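Local structure of regulatory protein AsnC (Escherichia coli, 2CG4) at residues V68-K77 and D131-V141; L89-E97 and S106-R114. The protein regulates transcription by binding DNA, activating asnA and controlling its own gene, and represses gidA expression at a post-transcriptional level. The protein carries 1 engineered substitution. One frame throughout, in Å; residues are numbered along the deposited sequence.

AsnC illustrates how one small antiparallel sheet can be closed by distant and by near parts of the chain. Both contacts lie in the Lrp/AsnC ligand-binding domain, their centres about 9 Å apart. Contact 1 pairs 68-77 with 131-141, and contact 2 comes from the chain between them. The sheet runs in the order 95-101, 107-113, 68-76, 133-147, so each contact forms one outer half. The central seam joins them, with I74 N 2.7 Å from I107 O and I72 N 2.8 Å from I109 O. Each contact also touches an asparagine shared with another subunit, and both reach the third subunit: the sheet serves effector binding and assembly alike.

Contact 1 (V68-K77 and D131-V141); sequences VGCFIGIILK and DEIQSTETLIV. With ASN (asparagine), chain C.
The carbonyl oxygen of I75 is gripped by two successive amides, Q134 N at 2.8 Å and S135 N at 3.1 Å, the first in the carbonyl plane and the second tilted from it. This classic beta bulge moves the antiparallel register by one residue, so that L76 pairs with I133, their side chains diverging. Past it, the side chain of K77, extended beyond CG (chi3 -178°), carries NZ to within 2.7 Å of D131 O, nearly in line with the carbonyl; its ion pair with the D131 carboxylate is long. Before the bulge, pairing is regular, with L139 N 2.6 Å from F71 O. I72 lies alongside T138, its CG1 3.6 Å from T138 CB, while CG2 of I74 meets CG1 of I133 at 3.6 Å. At the outer edge of strand 133-140, T138 N donates to O of the bound asparagine (2.9 Å); the ligand's other contacts include backbone carbonyls of the second subunit. On the face opposite T138, OG of S135 sits against CB of I75 at 3.4 Å, and F71 meets aromatic rings of the third subunit. Helix 116-127 packs on C70, T136, T138 and I140, and strand 107-113 flanks 68-76 on its other edge.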
loop_
_atom_site.group_PDB
_atom_site.type_symbol
_atom_site.label_atom_id
_atom_site.label_comp_id
_atom_site.label_asym_id
_atom_site.label_seq_id
_atom_site.Cartn_x
_atom_site.Cartn_y
_atom_site.Cartn_z
ATOM N N VAL A 68 5.454 24.945 -9.247
ATOM C CA VAL A 68 5.383 23.685 -8.511
ATOM C C VAL A 68 4.680 23.828 -7.159
ATOM O O VAL A 68 5.309 24.111 -6.132
ATOM C CB VAL A 68 6.768 23.059 -8.307
ATOM C CG1 VAL A 68 6.629 21.739 -7.592
ATOM C CG2 VAL A 68 7.439 22.848 -9.639
ATOM N N GLY A 69 3.370 23.634 -7.170
ATOM C CA GLY A 69 2.634 23.391 -5.943
ATOM C C GLY A 69 2.588 21.910 -5.648
ATOM O O GLY A 69 2.662 21.073 -6.553
ATOM N N CYS A 70 2.469 21.570 -4.379
ATOM C CA CYS A 70 2.344 20.172 -4.029
ATOM C C CYS A 70 1.590 19.970 -2.717
ATOM O O CYS A 70 1.441 20.896 -1.927
ATOM C CB CYS A 70 3.717 19.519 -4.005
ATOM S SG CYS A 70 4.835 20.232 -2.825
ATOM N N PHE A 71 1.074 18.763 -2.523
ATOM C CA PHE A 71 0.664 18.292 -1.214
ATOM C C PHE A 71 1.720 17.325 -0.722
ATOM O O PHE A 71 2.285 16.566 -1.513
ATOM C CB PHE A 71 -0.686 17.587 -1.290
ATOM C CG PHE A 71 -1.828 18.502 -1.639
ATOM C CD1 PHE A 71 -2.223 18.670 -2.960
ATOM C CD2 PHE A 71 -2.511 19.192 -0.642
ATOM C CE1 PHE A 71 -3.285 19.519 -3.276
ATOM C CE2 PHE A 71 -3.576 20.038 -0.953
ATOM C CZ PHE A 71 -3.960 20.203 -2.272
ATOM N N ILE A 72 2.002 17.377 0.576
ATOM C CA ILE A 72 2.931 16.460 1.205
ATOM C C ILE A 72 2.216 15.779 2.356
ATOM O O ILE A 72 1.582 16.439 3.176
ATOM C CB ILE A 72 4.189 17.211 1.688
ATOM C CG1 ILE A 72 4.664 18.160 0.578
ATOM C CG2 ILE A 72 5.297 16.249 2.090
ATOM C CD1 ILE A 72 5.927 18.861 0.873
ATOM N N GLY A 73 2.273 14.451 2.390
ATOM C CA GLY A 73 1.820 13.710 3.558
ATOM C C GLY A 73 3.013 13.496 4.465
ATOM O O GLY A 73 4.047 13.002 4.036
ATOM N N ILE A 74 2.893 13.895 5.716
ATOM C CA ILE A 74 3.993 13.721 6.657
ATOM C C ILE A 74 3.721 12.506 7.534
ATOM O O ILE A 74 2.640 12.380 8.099
ATOM C CB ILE A 74 4.207 14.977 7.510
ATOM C CG1 ILE A 74 4.904 16.062 6.680
ATOM C CG2 ILE A 74 5.020 14.655 8.760
ATOM C CD1 ILE A 74 3.985 17.140 6.225
ATOM N N ILE A 75 4.690 11.595 7.600
ATOM C CA ILE A 75 4.655 10.514 8.569
ATOM C C ILE A 75 5.658 10.761 9.706
ATOM O O ILE A 75 6.855 10.961 9.476
ATOM C CB ILE A 75 4.900 9.136 7.909
ATOM C CG1 ILE A 75 3.812 8.835 6.866
ATOM C CG2 ILE A 75 4.935 8.038 8.969
ATOM C CD1 ILE A 75 4.236 9.103 5.410
ATOM N N LEU A 76 5.147 10.750 10.930
ATOM C CA LEU A 76 5.926 11.070 12.111
ATOM C C LEU A 76 6.434 9.785 12.748
ATOM O O LEU A 76 5.887 8.707 12.498
ATOM C CB LEU A 76 5.050 11.811 13.120
ATOM C CG LEU A 76 4.502 13.176 12.719
ATOM C CD1 LEU A 76 3.637 13.709 13.823
ATOM C CD2 LEU A 76 5.628 14.132 12.398
ATOM N N LYS A 77 7.467 9.902 13.584
ATOM C CA LYS A 77 8.118 8.729 14.143
ATOM C C LYS A 77 7.208 8.134 15.181
ATOM O O LYS A 77 7.223 6.927 15.428
ATOM C CB LYS A 77 9.459 9.103 14.770
ATOM C CG LYS A 77 10.574 9.304 13.749
ATOM C CD LYS A 77 11.693 10.127 14.338
ATOM C CE LYS A 77 12.767 10.376 13.313
ATOM N NZ LYS A 77 13.816 11.297 13.846
ATOM N N ASP A 131 12.705 17.198 13.197
ATOM C CA ASP A 131 13.283 16.001 13.785
ATOM C C ASP A 131 12.255 14.907 14.090
ATOM O O ASP A 131 12.594 13.727 14.086
ATOM C CB ASP A 131 14.060 16.392 15.053
ATOM C CG ASP A 131 14.178 15.258 16.029
ATOM O OD1 ASP A 131 15.105 14.431 15.860
ATOM O OD2 ASP A 131 13.337 15.183 16.958
ATOM N N GLU A 132 11.007 15.304 14.346
ATOM C CA GLU A 132 9.875 14.371 14.521
ATOM C C GLU A 132 9.453 13.607 13.253
ATOM O O GLU A 132 8.602 12.721 13.314
ATOM C CB GLU A 132 8.639 15.114 15.051
ATOM C CG GLU A 132 8.786 15.708 16.451
ATOM C CD GLU A 132 9.266 17.148 16.427
ATOM O OE1 GLU A 132 9.059 17.871 17.429
ATOM O OE2 GLU A 132 9.851 17.560 15.406
ATOM N N ILE A 133 10.024 13.958 12.109
ATOM C CA ILE A 133 9.514 13.470 10.830
ATOM C C ILE A 133 10.301 12.237 10.389
ATOM O O ILE A 133 11.536 12.261 10.316
ATOM C CB ILE A 133 9.555 14.582 9.752
ATOM C CG1 ILE A 133 8.338 15.498 9.897
ATOM C CG2 ILE A 133 9.604 14.001 8.368
ATOM C CD1 ILE A 133 8.487 16.850 9.221
ATOM N N GLN A 134 9.586 11.149 10.122
ATOM C CA GLN A 134 10.232 9.924 9.674
ATOM C C GLN A 134 10.281 9.871 8.152
ATOM O O GLN A 134 11.327 9.577 7.571
ATOM C CB GLN A 134 9.546 8.679 10.257
ATOM C CG GLN A 134 9.050 7.699 9.214
ATOM C CD GLN A 134 8.967 6.274 9.723
ATOM O OE1 GLN A 134 9.662 5.390 9.208
ATOM N NE2 GLN A 134 8.107 6.031 10.725
ATOM N N SER A 135 9.156 10.171 7.507
ATOM C CA SER A 135 9.124 10.258 6.043
ATOM C C SER A 135 8.158 11.323 5.547
ATOM O O SER A 135 7.228 11.708 6.253
ATOM C CB SER A 135 8.784 8.903 5.424
ATOM O OG SER A 135 7.577 8.389 5.958
ATOM N N THR A 136 8.407 11.809 4.334
ATOM C CA THR A 136 7.420 12.569 3.589
ATOM C C THR A 136 7.002 11.830 2.320
ATOM O O THR A 136 7.737 10.992 1.815
ATOM C CB THR A 136 7.930 13.985 3.233
ATOM O OG1 THR A 136 9.247 13.919 2.660
ATOM C CG2 THR A 136 7.938 14.859 4.458
ATOM N N GLU A 137 5.816 12.132 1.815
ATOM C CA GLU A 137 5.397 11.689 0.472
ATOM C C GLU A 137 4.742 12.863 -0.205
ATOM O O GLU A 137 3.677 13.298 0.227
ATOM C CB GLU A 137 4.381 10.566 0.563
ATOM C CG GLU A 137 4.973 9.185 0.700
ATOM C CD GLU A 137 3.928 8.151 1.076
ATOM O OE1 GLU A 137 4.135 7.452 2.092
ATOM O OE2 GLU A 137 2.899 8.048 0.362
ATOM N N THR A 138 5.377 13.409 -1.235
ATOM C CA THR A 138 4.842 14.614 -1.836
ATOM C C THR A 138 4.156 14.330 -3.196
ATOM O O THR A 138 4.707 13.607 -4.036
ATOM C CB THR A 138 5.888 15.780 -1.855
ATOM O OG1 THR A 138 6.367 16.025 -3.173
ATOM C CG2 THR A 138 7.060 15.482 -0.958
ATOM N N LEU A 139 2.937 14.863 -3.359
ATOM C CA LEU A 139 2.111 14.705 -4.580
ATOM C C LEU A 139 2.142 15.976 -5.443
ATOM O O LEU A 139 1.443 16.946 -5.161
ATOM C CB LEU A 139 0.653 14.413 -4.216
ATOM C CG LEU A 139 0.249 13.088 -3.556
ATOM C CD1 LEU A 139 0.972 12.871 -2.216
ATOM C CD2 LEU A 139 -1.252 13.084 -3.355
ATOM N N ILE A 140 2.948 15.969 -6.496
ATOM C CA ILE A 140 3.181 17.171 -7.265
ATOM C C ILE A 140 1.973 17.477 -8.140
ATOM O O ILE A 140 1.445 16.592 -8.836
ATOM C CB ILE A 140 4.469 17.051 -8.101
ATOM C CG1 ILE A 140 5.684 17.034 -7.168
ATOM C CG2 ILE A 140 4.577 18.179 -9.122
ATOM C CD1 ILE A 140 6.900 17.750 -7.720
ATOM N N VAL A 141 1.513 18.728 -8.076
ATOM C CA VAL A 141 0.394 19.168 -8.894
ATOM C C VAL A 141 0.894 19.454 -10.297
ATOM O O VAL A 141 1.847 20.218 -10.502
ATOM C CB VAL A 141 -0.335 20.417 -8.306
ATOM C CG1 VAL A 141 -1.563 20.740 -9.117
ATOM C CG2 VAL A 141 -0.725 20.187 -6.847
HETATM N N ASN C . 9.750 10.564 -0.771
HETATM C CA ASN C . 9.899 11.992 -0.363
HETATM C C ASN C . 8.687 12.818 -0.695
HETATM O O ASN C . 8.094 12.687 -1.773
HETATM C CB ASN C . 11.131 12.613 -0.996
HETATM C CG ASN C . 12.399 12.021 -0.460
HETATM O OD1 ASN C . 12.647 12.042 0.747
HETATM N ND2 ASN C . 13.205 11.466 -1.348
HETATM O OXT ASN C . 8.280 13.614 0.142
HETATM O O HOH W 1 2.270 22.766 -9.880
#

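Contact 2 (L89-E97 and S106-R114); sequences LESLDEVTE and SIFIKVMCR. With ASN (asparagine), chain B.
One face of the E97 carboxylate lies over the aliphatic chain of K110, whose CD stands almost straight above E97 CD at 4.2 Å. E97 OE1 is hydrogen-bonded to Y99 OH. The two side chains of E97 and K110 run side by side, yet their charged ends do not touch: K110 NZ reaches instead to Y99 OH of the third subunit. The flat peptide groups differ in how they are used. K110 N approaches E97 O at 3.2 Å from well above the carbonyl plane, 51° out of it, whereas M112 N meets E94 O in its plane at 2.9 Å. Between these bonds T96 N donates to K110 O at 3.0 Å, and the register slips by one residue, a beta bulge. T96 OG1, held between the backbone N and the carbonyl carbon (chi1 54°), lies 3.7 Å from K110 CB, while its CG2 meets M112 CG at 3.9 Å. Water 2 links D93 O to M112 O. Away from the pairing, L89 and I107 touch tip to tip, CD1 to CD1 at 3.8 Å, closing helix 82-90 onto the sheet. S106 O receives ND2 of the bound asparagine at 2.8 Å. The pair is a beta hairpin: strand 68-76 lies beyond 107-113, helix 116-127 packs on E94 and V111, and at E97 the sheet runs on into a strand of the third subunit.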
loop_
_atom_site.group_PDB
_atom_site.type_symbol
_atom_site.label_atom_id
_atom_site.label_comp_id
_atom_site.label_asym_id
_atom_site.label_seq_id
_atom_site.Cartn_x
_atom_site.Cartn_y
_atom_site.Cartn_z
ATOM N N LEU A 89 6.469 23.347 11.384
ATOM C CA LEU A 89 6.048 23.518 9.996
ATOM C C LEU A 89 5.528 24.919 9.794
ATOM O O LEU A 89 5.787 25.532 8.763
ATOM C CB LEU A 89 4.978 22.501 9.596
ATOM C CG LEU A 89 5.449 21.071 9.305
ATOM C CD1 LEU A 89 4.266 20.130 9.351
ATOM C CD2 LEU A 89 6.182 20.977 7.958
ATOM N N GLU A 90 4.799 25.426 10.786
ATOM C CA GLU A 90 4.039 26.662 10.631
ATOM C C GLU A 90 4.961 27.872 10.466
ATOM O O GLU A 90 4.585 28.867 9.858
ATOM C CB GLU A 90 3.034 26.843 11.788
ATOM C CG GLU A 90 3.300 28.024 12.711
ATOM C CD GLU A 90 2.698 29.331 12.219
ATOM O OE1 GLU A 90 1.581 29.322 11.659
ATOM O OE2 GLU A 90 3.340 30.380 12.402
ATOM N N SER A 91 6.178 27.764 10.984
ATOM C CA SER A 91 7.206 28.786 10.764
ATOM C C SER A 91 7.640 28.930 9.297
ATOM O O SER A 91 8.378 29.857 8.955
ATOM C CB SER A 91 8.430 28.515 11.643
ATOM O OG SER A 91 8.034 28.104 12.938
ATOM N N LEU A 92 7.190 28.026 8.437
ATOM C CA LEU A 92 7.649 28.012 7.052
ATOM C C LEU A 92 6.640 28.669 6.124
ATOM O O LEU A 92 5.461 28.320 6.135
ATOM C CB LEU A 92 7.944 26.581 6.588
ATOM C CG LEU A 92 8.955 25.795 7.430
ATOM C CD1 LEU A 92 8.968 24.315 7.064
ATOM C CD2 LEU A 92 10.343 26.411 7.310
ATOM N N ASP A 93 7.116 29.611 5.312
ATOM C CA ASP A 93 6.248 30.411 4.451
ATOM C C ASP A 93 5.765 29.648 3.218
ATOM O O ASP A 93 4.771 30.023 2.602
ATOM C CB ASP A 93 6.969 31.689 4.008
ATOM C CG ASP A 93 7.195 32.664 5.155
ATOM O OD1 ASP A 93 6.437 32.599 6.156
ATOM O OD2 ASP A 93 8.135 33.490 5.049
ATOM N N GLU A 94 6.485 28.591 2.858
ATOM C CA GLU A 94 6.150 27.788 1.685
ATOM C C GLU A 94 4.970 26.851 1.973
ATOM O O GLU A 94 4.262 26.409 1.052
ATOM C CB GLU A 94 7.381 27.004 1.212
ATOM C CG GLU A 94 8.461 26.854 2.279
ATOM C CD GLU A 94 9.457 28.004 2.298
ATOM O OE1 GLU A 94 9.726 28.572 1.221
ATOM O OE2 GLU A 94 9.984 28.332 3.385
ATOM N N VAL A 95 4.760 26.578 3.262
ATOM C CA VAL A 95 3.589 25.854 3.741
ATOM C C VAL A 95 2.401 26.790 3.862
ATOM O O VAL A 95 2.340 27.586 4.810
ATOM C CB VAL A 95 3.823 25.275 5.137
ATOM C CG1 VAL A 95 2.603 24.498 5.587
ATOM C CG2 VAL A 95 5.096 24.414 5.175
ATOM N N THR A 96 1.455 26.677 2.927
ATOM C CA THR A 96 0.278 27.513 2.912
ATOM C C THR A 96 -0.944 26.898 3.617
ATOM O O THR A 96 -1.904 27.599 3.937
ATOM C CB THR A 96 -0.127 27.873 1.465
ATOM O OG1 THR A 96 -0.281 26.675 0.697
ATOM C CG2 THR A 96 0.924 28.765 0.810
ATOM N N GLU A 97 -0.930 25.588 3.841
ATOM C CA GLU A 97 -2.094 24.916 4.412
ATOM C C GLU A 97 -1.592 23.709 5.147
ATOM O O GLU A 97 -0.524 23.193 4.834
ATOM C CB GLU A 97 -3.054 24.446 3.311
ATOM C CG GLU A 97 -3.517 25.529 2.369
ATOM C CD GLU A 97 -4.625 25.056 1.419
ATOM O OE1 GLU A 97 -4.871 23.832 1.332
ATOM O OE2 GLU A 97 -5.246 25.914 0.751
ATOM N N SER A 106 0.124 11.506 9.148
ATOM C CA SER A 106 -0.090 12.292 10.367
ATOM C C SER A 106 -0.528 13.738 10.080
ATOM O O SER A 106 -1.503 14.247 10.665
ATOM C CB SER A 106 1.178 12.308 11.234
ATOM O OG SER A 106 1.897 11.076 11.171
ATOM N N ILE A 107 0.213 14.402 9.197
ATOM C CA ILE A 107 -0.137 15.743 8.726
ATOM C C ILE A 107 -0.180 15.740 7.201
ATOM O O ILE A 107 0.609 15.050 6.556
ATOM C CB ILE A 107 0.874 16.797 9.208
ATOM C CG1 ILE A 107 1.370 16.456 10.623
ATOM C CG2 ILE A 107 0.249 18.190 9.170
ATOM C CD1 ILE A 107 2.403 17.391 11.165
ATOM N N PHE A 108 -1.121 16.483 6.632
ATOM C CA PHE A 108 -1.198 16.659 5.193
ATOM C C PHE A 108 -1.105 18.166 4.922
ATOM O O PHE A 108 -1.902 18.938 5.442
ATOM C CB PHE A 108 -2.523 16.072 4.675
ATOM C CG PHE A 108 -2.603 15.937 3.179
ATOM C CD1 PHE A 108 -1.700 15.137 2.485
ATOM C CD2 PHE A 108 -3.602 16.585 2.465
ATOM C CE1 PHE A 108 -1.771 15.000 1.103
ATOM C CE2 PHE A 108 -3.688 16.454 1.076
ATOM C CZ PHE A 108 -2.765 15.659 0.397
ATOM N N ILE A 109 -0.118 18.584 4.142
ATOM C CA ILE A 109 0.173 19.997 3.966
ATOM C C ILE A 109 0.251 20.325 2.489
ATOM O O ILE A 109 0.541 19.460 1.674
ATOM C CB ILE A 109 1.514 20.433 4.645
ATOM C CG1 ILE A 109 2.711 19.876 3.878
ATOM C CG2 ILE A 109 1.554 20.013 6.121
ATOM C CD1 ILE A 109 4.077 20.174 4.527
ATOM N N LYS A 110 -0.031 21.582 2.160
ATOM C CA LYS A 110 0.297 22.140 0.855
ATOM C C LYS A 110 1.536 23.005 0.957
ATOM O O LYS A 110 1.630 23.843 1.854
ATOM C CB LYS A 110 -0.855 22.988 0.344
ATOM C CG LYS A 110 -1.071 22.884 -1.131
ATOM C CD LYS A 110 -1.936 24.020 -1.605
ATOM C CE LYS A 110 -2.461 23.767 -3.018
ATOM N NZ LYS A 110 -3.453 24.821 -3.382
ATOM N N VAL A 111 2.498 22.791 0.060
ATOM C CA VAL A 111 3.555 23.767 -0.119
ATOM C C VAL A 111 3.597 24.295 -1.543
ATOM O O VAL A 111 3.397 23.554 -2.501
ATOM C CB VAL A 111 4.938 23.267 0.391
ATOM C CG1 VAL A 111 4.774 22.019 1.234
ATOM C CG2 VAL A 111 5.922 23.060 -0.745
ATOM N N MET A 112 3.825 25.601 -1.650
ATOM C CA MET A 112 3.826 26.319 -2.916
ATOM C C MET A 112 5.240 26.774 -3.227
ATOM O O MET A 112 5.834 27.532 -2.457
ATOM C CB MET A 112 2.917 27.537 -2.808
ATOM C CG MET A 112 1.446 27.200 -2.692
ATOM S SD MET A 112 0.847 26.370 -4.169
ATOM C CE MET A 112 0.954 27.685 -5.374
ATOM N N CYS A 113 5.786 26.298 -4.341
ATOM C CA CYS A 113 7.185 26.572 -4.688
ATOM C C CYS A 113 7.337 27.088 -6.114
ATOM O O CYS A 113 6.465 26.888 -6.954
ATOM C CB CYS A 113 8.037 25.320 -4.488
ATOM S SG CYS A 113 8.549 25.063 -2.781
ATOM N N ARG A 114 8.456 27.744 -6.388
ATOM C CA ARG A 114 8.713 28.289 -7.715
ATOM C C ARG A 114 9.221 27.255 -8.722
ATOM O O ARG A 114 8.825 27.277 -9.895
ATOM C CB ARG A 114 9.680 29.464 -7.630
ATOM C CG ARG A 114 9.004 30.781 -7.314
ATOM C CD ARG A 114 10.032 31.865 -7.044
ATOM N NE ARG A 114 9.559 32.802 -6.029
ATOM C CZ ARG A 114 8.636 33.733 -6.253
ATOM N NH1 ARG A 114 8.089 33.844 -7.459
ATOM N NH2 ARG A 114 8.254 34.547 -5.273
HETATM N N ASN B . -3.997 9.406 10.139
HETATM C CA ASN B . -4.624 9.404 11.494
HETATM C C ASN B . -5.827 8.505 11.574
HETATM O O ASN B . -6.661 8.463 10.660
HETATM C CB ASN B . -5.006 10.811 11.918
HETATM C CG ASN B . -3.805 11.675 12.152
HETATM O OD1 ASN B . -2.938 11.349 12.965
HETATM N ND2 ASN B . -3.728 12.775 11.426
HETATM O OXT ASN B . -5.954 7.791 12.561
HETATM O O HOH W 2 4.349 29.696 -0.654
HETATM O O HOH W 3 8.025 29.806 -1.474
#